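Local coordinates for F5/8 type C domain protein (Bacteroides ovatus, PDB 4ZRX) that is a putative alpha-L-fucosidase that probably removes L-fucose from glycans and carries a discoidin-like F5/8 type C domain that may bind sugar, at residues V510-F520 and E531-M542; V496-S506 and V575-I585. All coordinates share one frame; numbering follows the deposited sequence. Where two conformers were deposited one is given.

Contact 1: V510-F520 and E531-M542; sequences VKPTMAFRYQF and EVPASGEFSNIM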
loop_
_atom_site.group_PDB
_atom_site.type_symbol
_atom_site.label_atom_id
_atom_site.label_comp_id
_atom_site.label_asym_id
_atom_site.label_seq_id
_atom_site.Cartn_x
_atom_site.Cartn_y
_atom_site.Cartn_z
ATOM N N VAL A 510 -17.031 22.239 5.798
ATOM C CA VAL A 510 -17.519 23.438 6.442
ATOM C C VAL A 510 -16.506 23.879 7.489
ATOM O O VAL A 510 -15.815 23.049 8.084
ATOM C CB VAL A 510 -18.920 23.165 7.093
ATOM C CG1 VAL A 510 -19.368 24.295 8.044
ATOM C CG2 VAL A 510 -19.936 22.909 5.986
ATOM N N LYS A 511 -16.418 25.183 7.705
ATOM C CA LYS A 511 -15.549 25.763 8.735
ATOM C C LYS A 511 -16.055 27.145 9.093
ATOM O O LYS A 511 -16.568 27.835 8.202
ATOM C CB LYS A 511 -14.097 25.859 8.228
ATOM C CG LYS A 511 -13.956 26.476 6.827
ATOM C CD LYS A 511 -12.526 26.395 6.316
ATOM C CE LYS A 511 -12.429 26.921 4.889
ATOM N NZ LYS A 511 -11.025 26.872 4.422
ATOM N N PRO A 512 -15.877 27.581 10.366
ATOM C CA PRO A 512 -16.283 28.943 10.775
ATOM C C PRO A 512 -15.709 30.082 9.940
ATOM O O PRO A 512 -16.345 31.112 9.794
ATOM C CB PRO A 512 -15.728 29.061 12.209
ATOM C CG PRO A 512 -15.725 27.678 12.718
ATOM C CD PRO A 512 -15.494 26.764 11.541
ATOM N N THR A 513 -14.506 29.878 9.419
ATOM C CA THR A 513 -13.785 30.916 8.680
ATOM C C THR A 513 -14.070 31.002 7.144
ATOM O O THR A 513 -13.432 31.786 6.411
ATOM C CB THR A 513 -12.282 30.713 8.913
ATOM O OG1 THR A 513 -11.574 31.829 8.381
ATOM C CG2 THR A 513 -11.805 29.477 8.242
HETATM N N MSE A 514 -14.983 30.166 6.651
HETATM C CA MSE A 514 -15.253 30.109 5.200
HETATM C C MSE A 514 -15.928 31.386 4.696
HETATM O O MSE A 514 -16.585 32.092 5.471
HETATM C CB MSE A 514 -16.129 28.903 4.861
HETATM C CG MSE A 514 -17.577 28.994 5.358
HETATM SE SE MSE A 514 -18.416 27.238 5.365
HETATM C CE MSE A 514 -17.759 26.564 3.602
ATOM N N ALA A 515 -15.770 31.663 3.401
ATOM C CA ALA A 515 -16.455 32.801 2.782
ATOM C C ALA A 515 -17.942 32.511 2.594
ATOM O O ALA A 515 -18.335 31.383 2.205
ATOM C CB ALA A 515 -15.834 33.133 1.459
ATOM N N PHE A 516 -18.752 33.546 2.810
ATOM C CA PHE A 516 -20.181 33.494 2.573
ATOM C C PHE A 516 -20.638 34.711 1.730
ATOM O O PHE A 516 -21.110 34.542 0.595
ATOM C CB PHE A 516 -20.926 33.418 3.899
ATOM C CG PHE A 516 -22.420 33.449 3.769
ATOM C CD1 PHE A 516 -23.085 32.605 2.854
ATOM C CD2 PHE A 516 -23.184 34.336 4.569
ATOM C CE1 PHE A 516 -24.490 32.633 2.745
ATOM C CE2 PHE A 516 -24.590 34.353 4.475
ATOM C CZ PHE A 516 -25.240 33.521 3.563
ATOM N N ARG A 517 -20.514 35.902 2.305
ATOM C CA ARG A 517 -20.805 37.143 1.557
ATOM C C ARG A 517 -19.512 37.609 0.896
ATOM O O ARG A 517 -18.449 37.560 1.515
ATOM C CB ARG A 517 -21.371 38.233 2.474
ATOM C CG ARG A 517 -22.626 37.796 3.196
ATOM C CD ARG A 517 -23.554 38.968 3.594
ATOM N NE ARG A 517 -24.830 38.442 4.109
ATOM C CZ ARG A 517 -25.805 37.882 3.372
ATOM N NH1 ARG A 517 -25.708 37.775 2.043
ATOM N NH2 ARG A 517 -26.897 37.413 3.971
ATOM N N TYR A 518 -19.571 38.017 -0.366
ATOM C CA TYR A 518 -18.352 38.345 -1.046
ATOM C C TYR A 518 -18.535 39.428 -2.085
ATOM O O TYR A 518 -19.660 39.702 -2.504
ATOM C CB TYR A 518 -17.778 37.097 -1.736
ATOM C CG TYR A 518 -18.595 36.672 -2.899
ATOM C CD1 TYR A 518 -18.368 37.207 -4.180
ATOM C CD2 TYR A 518 -19.614 35.760 -2.749
ATOM C CE1 TYR A 518 -19.188 36.860 -5.277
ATOM C CE2 TYR A 518 -20.418 35.404 -3.830
ATOM C CZ TYR A 518 -20.194 35.948 -5.086
ATOM O OH TYR A 518 -20.993 35.570 -6.146
ATOM N N GLN A 519 -17.411 40.040 -2.458
ATOM C CA GLN A 519 -17.319 40.894 -3.638
ATOM C C GLN A 519 -16.061 40.465 -4.366
ATOM O O GLN A 519 -14.988 40.232 -3.735
ATOM C CB GLN A 519 -17.216 42.352 -3.222
ATOM C CG GLN A 519 -18.495 42.896 -2.618
ATOM C CD GLN A 519 -18.400 44.357 -2.206
ATOM O OE1 GLN A 519 -18.682 45.271 -2.996
ATOM N NE2 GLN A 519 -18.039 44.588 -0.958
ATOM N N PHE A 520 -16.196 40.266 -5.658
ATOM C CA PHE A 520 -15.101 39.805 -6.474
ATOM C C PHE A 520 -14.699 40.964 -7.373
ATOM O O PHE A 520 -15.576 41.696 -7.889
ATOM C CB PHE A 520 -15.551 38.639 -7.304
ATOM C CG PHE A 520 -14.454 38.007 -8.082
ATOM C CD1 PHE A 520 -13.560 37.116 -7.460
ATOM C CD2 PHE A 520 -14.321 38.250 -9.433
ATOM C CE1 PHE A 520 -12.545 36.526 -8.191
ATOM C CE2 PHE A 520 -13.302 37.675 -10.181
ATOM C CZ PHE A 520 -12.427 36.757 -9.568
ATOM N N GLU A 531 -15.285 46.063 -9.542
ATOM C CA GLU A 531 -16.138 44.983 -9.062
ATOM C C GLU A 531 -16.792 44.247 -10.237
ATOM O O GLU A 531 -17.225 44.849 -11.232
ATOM C CB GLU A 531 -17.179 45.502 -8.081
ATOM C CG GLU A 531 -17.887 44.373 -7.330
ATOM C CD GLU A 531 -18.970 44.856 -6.378
ATOM O OE1 GLU A 531 -19.058 46.076 -6.150
ATOM O OE2 GLU A 531 -19.751 44.009 -5.866
ATOM N N VAL A 532 -16.865 42.923 -10.122
ATOM C CA VAL A 532 -17.557 42.105 -11.095
ATOM C C VAL A 532 -18.928 41.847 -10.500
ATOM O O VAL A 532 -19.013 41.324 -9.369
ATOM C CB VAL A 532 -16.857 40.767 -11.321
ATOM C CG1 VAL A 532 -17.574 39.941 -12.404
ATOM C CG2 VAL A 532 -15.416 40.998 -11.747
ATOM N N PRO A 533 -20.008 42.190 -11.251
ATOM C CA PRO A 533 -21.316 41.988 -10.661
ATOM C C PRO A 533 -21.605 40.517 -10.403
ATOM O O PRO A 533 -21.314 39.653 -11.258
ATOM C CB PRO A 533 -22.276 42.536 -11.730
ATOM C CG PRO A 533 -21.503 43.611 -12.362
ATOM C CD PRO A 533 -20.091 43.078 -12.444
ATOM N N ALA A 534 -22.191 40.257 -9.253
ATOM C CA ALA A 534 -22.517 38.882 -8.858
ATOM C C ALA A 534 -23.516 38.965 -7.714
ATOM O O ALA A 534 -23.724 40.039 -7.131
ATOM C CB ALA A 534 -21.246 38.158 -8.412
ATOM N N SER A 535 -24.075 37.807 -7.352
ATOM C CA SER A 535 -25.076 37.766 -6.292
ATOM C C SER A 535 -24.459 38.246 -4.952
ATOM O O SER A 535 -25.161 38.799 -4.110
ATOM C CB SER A 535 -25.679 36.367 -6.158
ATOM O OG SER A 535 -24.834 35.547 -5.353
ATOM N N GLY A 536 -23.153 37.998 -4.750
ATOM C CA GLY A 536 -22.490 38.372 -3.497
ATOM C C GLY A 536 -22.729 37.430 -2.325
ATOM O O GLY A 536 -22.347 37.748 -1.177
ATOM N N GLU A 537 -23.364 36.287 -2.614
ATOM C CA GLU A 537 -23.631 35.282 -1.600
ATOM C C GLU A 537 -23.353 33.902 -2.168
ATOM O O GLU A 537 -23.850 33.537 -3.254
ATOM C CB GLU A 537 -25.059 35.370 -1.128
ATOM C CG GLU A 537 -25.361 34.502 0.078
ATOM C CD GLU A 537 -26.822 34.622 0.469
ATOM O OE1 GLU A 537 -27.133 35.634 1.147
ATOM O OE2 GLU A 537 -27.629 33.715 0.098
ATOM N N PHE A 538 -22.514 33.157 -1.451
ATOM C CA PHE A 538 -22.287 31.744 -1.780
ATOM C C PHE A 538 -23.378 31.005 -1.043
ATOM O O PHE A 538 -23.181 30.513 0.084
ATOM C CB PHE A 538 -20.925 31.294 -1.279
ATOM C CG PHE A 538 -19.760 31.874 -2.024
ATOM C CD1 PHE A 538 -19.667 31.751 -3.409
ATOM C CD2 PHE A 538 -18.743 32.527 -1.331
ATOM C CE1 PHE A 538 -18.565 32.279 -4.086
ATOM C CE2 PHE A 538 -17.644 33.057 -2.002
ATOM C CZ PHE A 538 -17.563 32.947 -3.394
ATOM N N SER A 539 -24.566 31.010 -1.644
ATOM C CA SER A 539 -25.753 30.603 -0.917
ATOM C C SER A 539 -25.628 29.153 -0.450
ATOM O O SER A 539 -25.168 28.292 -1.215
ATOM C CB SER A 539 -27.011 30.796 -1.748
ATOM O OG SER A 539 -27.196 32.198 -1.925
ATOM N N ASN A 540 -25.977 28.958 0.818
ATOM C CA ASN A 540 -26.022 27.653 1.477
ATOM C C ASN A 540 -24.669 26.971 1.667
ATOM O O ASN A 540 -24.606 25.776 2.015
ATOM C CB ASN A 540 -26.989 26.728 0.721
ATOM C CG ASN A 540 -27.526 25.598 1.589
ATOM O OD1 ASN A 540 -27.918 25.782 2.761
ATOM N ND2 ASN A 540 -27.558 24.403 0.998
ATOM N N ILE A 541 -23.573 27.721 1.485
ATOM C CA ILE A 541 -22.235 27.086 1.522
ATOM C C ILE A 541 -21.905 26.472 2.883
ATOM O O ILE A 541 -21.196 25.483 2.957
ATOM C CB ILE A 541 -21.147 28.058 1.079
ATOM C CG1 ILE A 541 -19.929 27.247 0.578
ATOM C CG2 ILE A 541 -20.882 29.121 2.179
ATOM C CD1 ILE A 541 -19.215 27.921 -0.491
HETATM N N MSE A 542 -22.464 27.049 3.943
HETATM C CA MSE A 542 -22.242 26.605 5.302
HETATM C C MSE A 542 -22.990 25.307 5.600
HETATM O O MSE A 542 -22.733 24.698 6.607
HETATM C CB MSE A 542 -22.589 27.725 6.320
HETATM C CG MSE A 542 -24.074 27.924 6.621
HETATM SE SE MSE A 542 -25.107 28.783 5.155
HETATM C CE MSE A 542 -25.397 30.528 6.112
HETATM O O HOH W 1 -22.656 33.549 -5.691
HETATM O O HOH W 2 -18.845 40.998 -6.754
#
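Tyr518 lies between Gly536 and Phe538, with one face of its ring against each. Its CG sits between the backbone N and the carbonyl carbon (chi1 70°), which sets one face of the ring over Gly536 CA, with Phe538 N at the ring's edge. CB comes loosely near Phe538 CE2. CD2 lies over the centre of the Phe538 ring, and the two rings form an offset stack, centroids 4.2 Å apart and planes at 21°. On the opposite face Gly536 CA makes a CH-pi contact, 3.8 Å from the ring centroid. CE2 passes close to the backbone N of Glu537, and CE1 meets the methyl of Ala534. At the tip, OH lies 2.7 Å from a water that also contacts Ser535 OG and donates to Glu537 O.

Two backbone bonds flank the stack. Phe538 N bonds to Phe516 O at 2.8 Å, nearly straight at 171°, and Tyr518 N bonds to Gly536 O. Further along, the hairpin of strands 517-523 and 530-532, at one edge of a sheet in the F5/8 type C domain sandwich, keeps the bond from Val532 N to Phe520 O. Met542 CE, of a selenomethionine, sits over a face of the Phe516 ring. Ala515 O, buried beside Ile541 CG2, has no polar partner.

Arg517 and Glu537, whose backbones are bridged, also run their side chains side by side in a salt bridge. Arg517 NH1 reaches the anti lone pair of Glu537 OE1 at 2.7 Å, while Ser539 OG donates to Glu537 OE2 at 2.6 Å. Phe516 CE2 sits over the centre of one face of the guanidinium. Both carboxylate oxygens of Glu537 have partners, so its rotation is restrained, and its negative charge is probably stabilised by Arg517.

Contact 2: V496-S506 and V575-I585; sequences VTLSSFTYAPS and VNMNEIGVMVI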
loop_
_atom_site.group_PDB
_atom_site.type_symbol
_atom_site.label_atom_id
_atom_site.label_comp_id
_atom_site.label_asym_id
_atom_site.label_seq_id
_atom_site.Cartn_x
_atom_site.Cartn_y
_atom_site.Cartn_z
ATOM N N VAL A 496 -5.995 37.280 -19.096
ATOM C CA VAL A 496 -6.969 36.330 -19.622
ATOM C C VAL A 496 -8.366 36.919 -19.654
ATOM O O VAL A 496 -8.628 37.955 -19.043
ATOM C CB VAL A 496 -6.998 35.031 -18.774
ATOM C CG1 VAL A 496 -5.671 34.297 -18.955
ATOM C CG2 VAL A 496 -7.317 35.323 -17.268
ATOM N N THR A 497 -9.254 36.220 -20.351
ATOM C CA THR A 497 -10.665 36.510 -20.290
ATOM C C THR A 497 -11.355 35.394 -19.534
ATOM O O THR A 497 -11.245 34.220 -19.906
ATOM C CB THR A 497 -11.218 36.674 -21.671
ATOM O OG1 THR A 497 -10.451 37.691 -22.330
ATOM C CG2 THR A 497 -12.685 37.095 -21.630
ATOM N N LEU A 498 -12.081 35.779 -18.486
ATOM C CA LEU A 498 -12.758 34.840 -17.586
ATOM C C LEU A 498 -14.267 34.691 -17.863
ATOM O O LEU A 498 -14.943 35.681 -18.114
ATOM C CB LEU A 498 -12.578 35.296 -16.149
ATOM C CG LEU A 498 -11.153 35.516 -15.634
ATOM C CD1 LEU A 498 -11.237 35.831 -14.161
ATOM C CD2 LEU A 498 -10.225 34.342 -15.906
ATOM N N SER A 499 -14.792 33.462 -17.827
ATOM C CA SER A 499 -16.252 33.230 -17.799
ATOM C C SER A 499 -16.813 33.015 -16.375
ATOM O O SER A 499 -18.017 33.026 -16.156
ATOM C CB SER A 499 -16.628 32.043 -18.707
ATOM O OG SER A 499 -15.896 30.875 -18.357
ATOM N N SER A 500 -15.946 32.765 -15.404
ATOM C CA SER A 500 -16.402 32.469 -14.038
ATOM C C SER A 500 -15.203 32.419 -13.117
ATOM O O SER A 500 -14.047 32.310 -13.599
ATOM C CB SER A 500 -17.133 31.111 -13.969
ATOM O OG SER A 500 -16.225 30.011 -14.170
ATOM N N PHE A 501 -15.476 32.530 -11.810
ATOM C CA PHE A 501 -14.562 32.075 -10.778
ATOM C C PHE A 501 -15.330 31.084 -9.917
ATOM O O PHE A 501 -16.566 31.054 -9.898
ATOM C CB PHE A 501 -13.938 33.195 -9.929
ATOM C CG PHE A 501 -14.770 33.650 -8.741
ATOM C CD1 PHE A 501 -15.847 34.508 -8.913
ATOM C CD2 PHE A 501 -14.463 33.255 -7.472
ATOM C CE1 PHE A 501 -16.602 34.949 -7.856
ATOM C CE2 PHE A 501 -15.236 33.704 -6.386
ATOM C CZ PHE A 501 -16.308 34.565 -6.607
ATOM N N THR A 502 -14.574 30.255 -9.220
ATOM C CA THR A 502 -15.157 29.267 -8.327
ATOM C C THR A 502 -14.512 29.423 -6.955
ATOM O O THR A 502 -13.287 29.736 -6.838
ATOM C CB THR A 502 -14.877 27.896 -8.891
ATOM O OG1 THR A 502 -15.644 27.765 -10.094
ATOM C CG2 THR A 502 -15.247 26.769 -7.915
ATOM N N TYR A 503 -15.333 29.296 -5.929
ATOM C CA TYR A 503 -14.811 29.209 -4.571
ATOM C C TYR A 503 -15.047 27.764 -4.130
ATOM O O TYR A 503 -16.204 27.300 -4.170
ATOM C CB TYR A 503 -15.549 30.187 -3.665
ATOM C CG TYR A 503 -15.237 29.958 -2.173
ATOM C CD1 TYR A 503 -13.911 29.861 -1.708
ATOM C CD2 TYR A 503 -16.261 29.882 -1.242
ATOM C CE1 TYR A 503 -13.627 29.660 -0.332
ATOM C CE2 TYR A 503 -15.999 29.743 0.121
ATOM C CZ TYR A 503 -14.689 29.634 0.569
ATOM O OH TYR A 503 -14.490 29.457 1.918
ATOM N N ALA A 504 -13.975 27.071 -3.713
ATOM C CA ALA A 504 -14.035 25.647 -3.322
ATOM C C ALA A 504 -13.390 25.529 -1.962
ATOM O O ALA A 504 -12.186 25.365 -1.874
ATOM C CB ALA A 504 -13.290 24.766 -4.323
ATOM N N PRO A 505 -14.187 25.619 -0.880
ATOM C CA PRO A 505 -13.659 25.386 0.461
ATOM C C PRO A 505 -12.753 24.137 0.508
ATOM O O PRO A 505 -13.131 23.089 -0.014
ATOM C CB PRO A 505 -14.923 25.167 1.293
ATOM C CG PRO A 505 -15.898 26.048 0.627
ATOM C CD PRO A 505 -15.615 25.955 -0.845
ATOM N N SER A 506 -11.571 24.292 1.099
ATOM C CA SER A 506 -10.582 23.218 1.221
ATOM C C SER A 506 -11.223 21.937 1.772
ATOM O O SER A 506 -11.969 21.994 2.764
ATOM C CB SER A 506 -9.462 23.656 2.144
ATOM O OG SER A 506 -8.560 22.570 2.319
ATOM N N VAL A 575 -9.475 32.877 2.993
ATOM C CA VAL A 575 -9.505 32.131 1.747
ATOM C C VAL A 575 -8.067 31.904 1.283
ATOM O O VAL A 575 -7.259 32.815 1.347
ATOM C CB VAL A 575 -10.352 32.933 0.699
ATOM C CG1 VAL A 575 -10.510 32.154 -0.606
ATOM C CG2 VAL A 575 -11.735 33.179 1.267
ATOM N N ASN A 576 -7.763 30.696 0.840
ATOM C CA ASN A 576 -6.452 30.320 0.299
ATOM C C ASN A 576 -6.537 30.374 -1.220
ATOM O O ASN A 576 -7.585 30.105 -1.806
ATOM C CB ASN A 576 -6.094 28.868 0.727
ATOM C CG ASN A 576 -4.589 28.479 0.475
ATOM O OD1 ASN A 576 -4.176 28.031 -0.626
ATOM N ND2 ASN A 576 -3.784 28.584 1.537
HETATM N N MSE A 577 -5.426 30.670 -1.862
HETATM C CA MSE A 577 -5.373 30.621 -3.305
HETATM C C MSE A 577 -5.838 29.262 -3.937
HETATM O O MSE A 577 -6.399 29.230 -5.051
HETATM C CB MSE A 577 -3.944 30.924 -3.728
HETATM C CG MSE A 577 -3.838 31.304 -5.145
HETATM SE SE MSE A 577 -2.080 32.109 -5.485
HETATM C CE MSE A 577 -1.048 30.480 -5.724
ATOM N N ASN A 578 -5.548 28.150 -3.250
ATOM C CA ASN A 578 -5.969 26.816 -3.705
ATOM C C ASN A 578 -7.486 26.588 -3.634
ATOM O O ASN A 578 -7.962 25.599 -4.204
ATOM C CB ASN A 578 -5.234 25.686 -2.926
ATOM C CG ASN A 578 -3.821 25.384 -3.477
ATOM O OD1 ASN A 578 -3.493 25.664 -4.636
ATOM N ND2 ASN A 578 -2.979 24.784 -2.634
ATOM N N GLU A 579 -8.227 27.491 -2.958
ATOM C CA GLU A 579 -9.694 27.438 -2.907
ATOM C C GLU A 579 -10.359 28.284 -4.005
ATOM O O GLU A 579 -11.582 28.416 -3.989
ATOM C CB GLU A 579 -10.177 27.962 -1.551
ATOM C CG GLU A 579 -9.596 27.098 -0.378
ATOM C CD GLU A 579 -10.055 27.595 0.975
ATOM O OE1 GLU A 579 -9.824 28.766 1.303
ATOM O OE2 GLU A 579 -10.646 26.791 1.737
ATOM N N ILE A 580 -9.563 28.939 -4.850
ATOM C CA ILE A 580 -10.092 29.735 -5.912
ATOM C C ILE A 580 -9.784 29.048 -7.224
ATOM O O ILE A 580 -8.680 28.515 -7.398
ATOM C CB ILE A 580 -9.441 31.136 -5.878
ATOM C CG1 ILE A 580 -9.811 31.861 -4.577
ATOM C CG2 ILE A 580 -9.821 31.915 -7.108
ATOM C CD1 ILE A 580 -11.283 32.123 -4.404
ATOM N N GLY A 581 -10.753 29.054 -8.142
ATOM C CA GLY A 581 -10.524 28.658 -9.542
ATOM C C GLY A 581 -11.085 29.730 -10.465
ATOM O O GLY A 581 -11.877 30.592 -10.058
ATOM N N VAL A 582 -10.667 29.659 -11.720
ATOM C CA VAL A 582 -11.214 30.478 -12.767
ATOM C C VAL A 582 -11.346 29.649 -14.055
ATOM O O VAL A 582 -10.582 28.673 -14.260
ATOM C CB VAL A 582 -10.314 31.744 -13.019
ATOM C CG1 VAL A 582 -10.190 32.602 -11.761
ATOM C CG2 VAL A 582 -8.892 31.377 -13.554
HETATM N N MSE A 583 -12.255 30.089 -14.936
HETATM C CA MSE A 583 -12.399 29.525 -16.249
HETATM C C MSE A 583 -12.068 30.590 -17.254
HETATM O O MSE A 583 -12.735 31.635 -17.319
HETATM C CB MSE A 583 -13.796 28.968 -16.489
HETATM C CG MSE A 583 -14.117 27.773 -15.595
HETATM SE SE MSE A 583 -13.002 26.166 -16.000
HETATM C CE MSE A 583 -13.739 25.747 -17.778
ATOM N N VAL A 584 -10.989 30.325 -17.979
ATOM C CA VAL A 584 -10.529 31.145 -19.097
ATOM C C VAL A 584 -11.243 30.666 -20.373
ATOM O O VAL A 584 -11.405 29.458 -20.599
ATOM C CB VAL A 584 -8.992 30.997 -19.247
ATOM C CG1 VAL A 584 -8.459 31.653 -20.545
ATOM C CG2 VAL A 584 -8.309 31.575 -18.028
ATOM N N ILE A 585 -11.612 31.612 -21.223
ATOM C CA ILE A 585 -12.286 31.304 -22.472
ATOM C C ILE A 585 -11.229 31.050 -23.538
ATOM O O ILE A 585 -10.481 31.969 -23.856
ATOM C CB ILE A 585 -13.214 32.473 -22.865
ATOM C CG1 ILE A 585 -14.247 32.660 -21.740
ATOM C CG2 ILE A 585 -13.887 32.216 -24.240
ATOM C CD1 ILE A 585 -15.167 33.843 -21.903
HETATM O O HOH W 3 -11.946 29.495 2.673
HETATM O O HOH W 4 -10.169 23.693 -2.648
#
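Glu579 CG stands anti to the carbonyl carbon (chi1 -60°), and the chain then runs straight on (chi2 180°), carrying the carboxylate past Ala504 to the backbone of Ser506. Tyr503 CG is anti to its own backbone N (chi1 169°), which lays the ring alongside the Glu579 stem. Tyr503 CE1 lies 4.0 Å from both Glu579 CB and Val575 CG1.

Ser506 N donates to the anti lone pair of Glu579 OE2 at 2.7 Å. The other oxygen, OE1, accepts from Asn576 N at 2.9 Å and from a water. Tyr503 OH donates to that water and probably accepts from Ala515 N. Lys511 adds a salt bridge to OE2, which probably stabilises the negative charge.

Strand 580-584 pairs antiparallel with strand 495-503 in the beta-sandwich of the F5/8 type C (discoidin) domain. Thr502 and Gly581 form a hydrogen-bonded pair, with Thr502 N 2.8 Å from Gly581 O. Phe501 and Val582 are a non-hydrogen-bonded pair. Their side chains share a face with Tyr503 and Ile580. On strand 560-566, Phe501 packs on Leu563, Val582 on Ile561, and Ile580 on both.

The 495-503 strand turns a corner at Ser499. Ser499 N still bonds to Met583 O at 2.8 Å, and Ile585 N to Thr497 O. Before the corner, Leu498 CD2 packs on Val582 CB at 3.9 Å, and the Val496 and Val584 side chains cross at about a right angle, Val496 CB to Val584 CG2 3.8 Å.

Both contacts belong to the F5/8 type C domain at the C-terminal end of the chain, with centres about 13 Å apart. Along the chain the order is 496-506, 510-520, 531-542, 575-585, so contact 1 is nested inside the loop closed by contact 2. Each contact draws on a different sheet: contact 1 the one holding strands 517-523, 530-532 and 560-566, contact 2 the one built round strand 495-503. The sheets face each other, with Phe501 stacked on Phe520; Tyr503 also meets Phe538 of the loop after strand 530-532. Contact 2 thus brings the end of the chain back to the sandwich.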